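Local coordinates for protein aeromonas extracellular serine protease (Aeromonas sobria, PDB 3HJR) that cleaves peptide bonds after paired basic residues, one of them lysine, as a calcium-binding kexin-like secreted serine protease and probable virulence factor, at residues A[441-446]-A[460-465]. Sequence-based numbering, arbitrary orientation.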
ATOM      1  N   GLN A 441      14.191   4.672  21.673  1.00  6.12           N
ATOM      2  CA  GLN A 441      14.731   5.807  22.421  1.00  6.48           C
ATOM      3  C   GLN A 441      13.618   6.827  22.531  1.00  6.31           C
ATOM      4  O   GLN A 441      13.172   7.381  21.520  1.00  6.53           O
ATOM      5  CB  GLN A 441      15.976   6.433  21.750  1.00  7.17           C
ATOM      6  CG  GLN A 441      17.075   5.382  21.608  1.00  8.03           C
ATOM      7  CD  GLN A 441      18.465   5.881  21.324  1.00  8.74           C
ATOM      8  OE1 GLN A 441      19.370   5.065  21.218  1.00 10.75           O
ATOM      9  NE2 GLN A 441      18.650   7.194  21.174  1.00  4.98           N
ATOM     10  N   LYS A 442      13.190   7.080  23.767  1.00  5.35           N
ATOM     11  CA  LYS A 442      12.098   7.990  24.060  1.00  5.06           C
ATOM     12  C   LYS A 442      12.588   9.294  24.669  1.00  4.13           C
ATOM     13  O   LYS A 442      13.386   9.290  25.614  1.00  2.15           O
ATOM     14  CB  LYS A 442      11.085   7.324  25.009  1.00  6.25           C
ATOM     15  CG  LYS A 442       9.848   8.168  25.231  1.00  9.80           C
ATOM     16  CD  LYS A 442       8.741   7.373  25.947  1.00 13.68           C
ATOM     17  CE  LYS A 442       8.013   8.273  26.895  1.00 16.98           C
ATOM     18  NZ  LYS A 442       7.098   9.180  26.133  1.00 21.02           N
ATOM     19  N   ILE A 443      12.118  10.402  24.094  1.00  3.06           N
ATOM     20  CA  ILE A 443      12.372  11.733  24.597  1.00  3.57           C
ATOM     21  C   ILE A 443      11.085  12.325  25.167  1.00  3.83           C
ATOM     22  O   ILE A 443      10.065  12.415  24.487  1.00  3.73           O
ATOM     23  CB  ILE A 443      12.885  12.662  23.465  1.00  3.92           C
ATOM     24  CG1 ILE A 443      14.175  12.101  22.837  1.00  4.36           C
ATOM     25  CG2 ILE A 443      12.995  14.072  23.977  1.00  4.43           C
ATOM     26  CD1 ILE A 443      15.390  12.088  23.809  1.00  5.34           C
ATOM     27  N   ASN A 444      11.145  12.739  26.420  1.00  4.19           N
ATOM     28  CA  ASN A 444      10.031  13.379  27.111  1.00  5.78           C
ATOM     29  C   ASN A 444      10.299  14.860  27.082  1.00  6.65           C
ATOM     30  O   ASN A 444      11.187  15.331  27.776  1.00  6.23           O
ATOM     31  CB  ASN A 444       9.974  12.872  28.543  1.00  6.23           C
ATOM     32  CG  ASN A 444       9.797  11.385  28.613  1.00  6.91           C
ATOM     33  OD1 ASN A 444       8.802  10.865  28.117  1.00  9.08           O
ATOM     34  ND2 ASN A 444      10.751  10.682  29.221  1.00  9.63           N
ATOM     35  N   VAL A 445       9.570  15.607  26.256  1.00  7.77           N
ATOM     36  CA  VAL A 445       9.929  17.005  26.039  1.00  9.29           C
ATOM     37  C   VAL A 445       9.299  17.965  27.055  1.00 10.84           C
ATOM     38  O   VAL A 445       8.138  17.818  27.453  1.00 11.66           O
ATOM     39  CB  VAL A 445       9.777  17.497  24.540  1.00  9.74           C
ATOM     40  CG1 VAL A 445       9.530  16.353  23.543  1.00  9.20           C
ATOM     41  CG2 VAL A 445       8.779  18.610  24.370  1.00 11.08           C
ATOM     42  N   THR A 446      10.110  18.931  27.487  1.00 12.34           N
ATOM     43  CA  THR A 446       9.740  19.886  28.530  1.00 13.55           C
ATOM     44  C   THR A 446      10.130  21.317  28.157  1.00 13.53           C
ATOM     45  O   THR A 446      10.811  21.554  27.166  1.00 13.49           O
ATOM     46  CB  THR A 446      10.454  19.525  29.845  1.00 14.15           C
ATOM     47  OG1 THR A 446      11.869  19.509  29.621  1.00 15.31           O
ATOM     48  CG2 THR A 446      10.145  18.098  30.286  1.00 15.35           C
ATOM     49  N   THR A 460       9.426  23.153  15.387  1.00 10.32           N
ATOM     50  CA  THR A 460       9.754  22.716  16.722  1.00  9.91           C
ATOM     51  C   THR A 460      10.531  21.407  16.608  1.00 10.09           C
ATOM     52  O   THR A 460      10.086  20.484  15.965  1.00 10.02           O
ATOM     53  CB  THR A 460       8.452  22.497  17.471  1.00  9.99           C
ATOM     54  OG1 THR A 460       7.761  23.749  17.556  1.00  9.95           O
ATOM     55  CG2 THR A 460       8.683  22.035  18.904  1.00 11.07           C
ATOM     56  N   SER A 461      11.711  21.362  17.204  1.00 10.41           N
ATOM     57  CA  SER A 461      12.620  20.233  17.023  1.00 10.76           C
ATOM     58  C   SER A 461      12.874  19.542  18.340  1.00  9.77           C
ATOM     59  O   SER A 461      12.972  20.176  19.396  1.00  8.82           O
ATOM     60  CB  SER A 461      13.949  20.734  16.472  1.00 11.89           C
ATOM     61  OG  SER A 461      14.525  21.639  17.387  1.00 19.46           O
ATOM     62  N   SER A 462      13.030  18.239  18.250  1.00  7.88           N
ATOM     63  CA  SER A 462      13.436  17.429  19.384  1.00  8.15           C
ATOM     64  C   SER A 462      14.345  16.373  18.816  1.00  7.94           C
ATOM     65  O   SER A 462      14.107  15.898  17.700  1.00  9.11           O
ATOM     66  CB  SER A 462      12.230  16.775  20.044  1.00  7.81           C
ATOM     67  OG  SER A 462      12.624  16.038  21.197  1.00  7.33           O
ATOM     68  N   THR A 463      15.372  16.003  19.588  1.00  8.07           N
ATOM     69  CA  THR A 463      16.444  15.178  19.074  1.00  7.81           C
ATOM     70  C   THR A 463      16.785  14.017  19.981  1.00  6.57           C
ATOM     71  O   THR A 463      16.523  14.027  21.185  1.00  7.51           O
ATOM     72  CB  THR A 463      17.716  16.006  18.843  1.00  7.51           C
ATOM     73  OG1 THR A 463      18.194  16.592  20.077  1.00  7.66           O
ATOM     74  CG2 THR A 463      17.454  17.202  17.889  1.00  7.30           C
ATOM     75  N   THR A 464      17.394  13.016  19.377  1.00  7.51           N
ATOM     76  CA  THR A 464      17.973  11.892  20.106  1.00  6.49           C
ATOM     77  C   THR A 464      19.148  11.319  19.335  1.00  6.47           C
ATOM     78  O   THR A 464      19.099  11.237  18.116  1.00  7.15           O
ATOM     79  CB  THR A 464      16.922  10.774  20.399  1.00  7.20           C
ATOM     80  OG1 THR A 464      17.492   9.776  21.264  1.00  8.04           O
ATOM     81  CG2 THR A 464      16.520  10.034  19.127  1.00  7.86           C
ATOM     82  N   ARG A 465      20.189  10.911  20.049  1.00  5.23           N
ATOM     83  CA  ARG A 465      21.379  10.368  19.409  1.00  6.07           C
ATOM     84  C   ARG A 465      21.363   8.885  19.455  1.00  5.57           C
ATOM     85  O   ARG A 465      21.244   8.296  20.525  1.00  6.09           O
ATOM     86  CB  ARG A 465      22.676  10.873  20.048  1.00  5.62           C
ATOM     87  CG  ARG A 465      23.918  10.577  19.200  1.00  7.18           C
ATOM     88  CD  ARG A 465      25.178  11.307  19.635  1.00  5.15           C
ATOM     89  NE  ARG A 465      26.319  10.895  18.816  1.00  8.55           N
ATOM     90  CZ  ARG A 465      27.074   9.849  19.053  1.00  7.70           C
ATOM     91  NH1 ARG A 465      28.097   9.575  18.237  1.00  9.90           N
ATOM     92  NH2 ARG A 465      26.828   9.051  20.093  1.00 10.08           N
TER
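The polar part of this contact is a two-pronged grip by the side-chain amide of Gln441. Its NE2 donates to Arg465 O at 2.9 Å along an almost straight N-H...O path (177°). The same NE2 donates to Thr464 OG1 at 2.8 Å along a more bent one. Both acceptors lie in the plane of the Gln441 amide, so the pair fixes the rotation of that flat group. The approach to the Arg465 carbonyl is different in kind: NE2 sits above the plane of that carbonyl, 60° out of it. Gln441 runs extended beyond CG, which carries the amide across to the other strand, while Thr464 OG1, anti to its own backbone nitrogen, faces the incoming NE2.

The van der Waals part centres on Ile443, whose carbons pack largely against oxygens. Its CG1 branch crosses Thr464 at a slant, CG1 lying 3.9 Å from Thr464 CB, and CD1 rests 3.5 Å from Thr463 O. The CG2 branch, anti to the backbone N, lies against Ser462 OG at 3.4 Å. Val445 adds a looser touch, its CG1 reaching the same hydroxyl. That buried oxygen also has a weak hydrogen bond with Trp588 NE1.

The backbones stay apart: the axes of 441-444 and 460-465 come no closer than 7.8 Å, with 143° between their N-to-C directions, and side chains of 441-446 reach side chains and backbone carbonyls of 460-465. Strand 436-444 pairs instead with strand 583-594, and strand 460-466 with strand 545-553, where the backbones of Ser462 and Leu549 are hydrogen-bonded. Gln441 and Ile443, with Val445 just beyond the strand end, thus face Ser462 and Thr464 between two different antiparallel sheets, the face-to-face packing of a beta sandwich, as in the P-domain of kexin- and furin-like proteases.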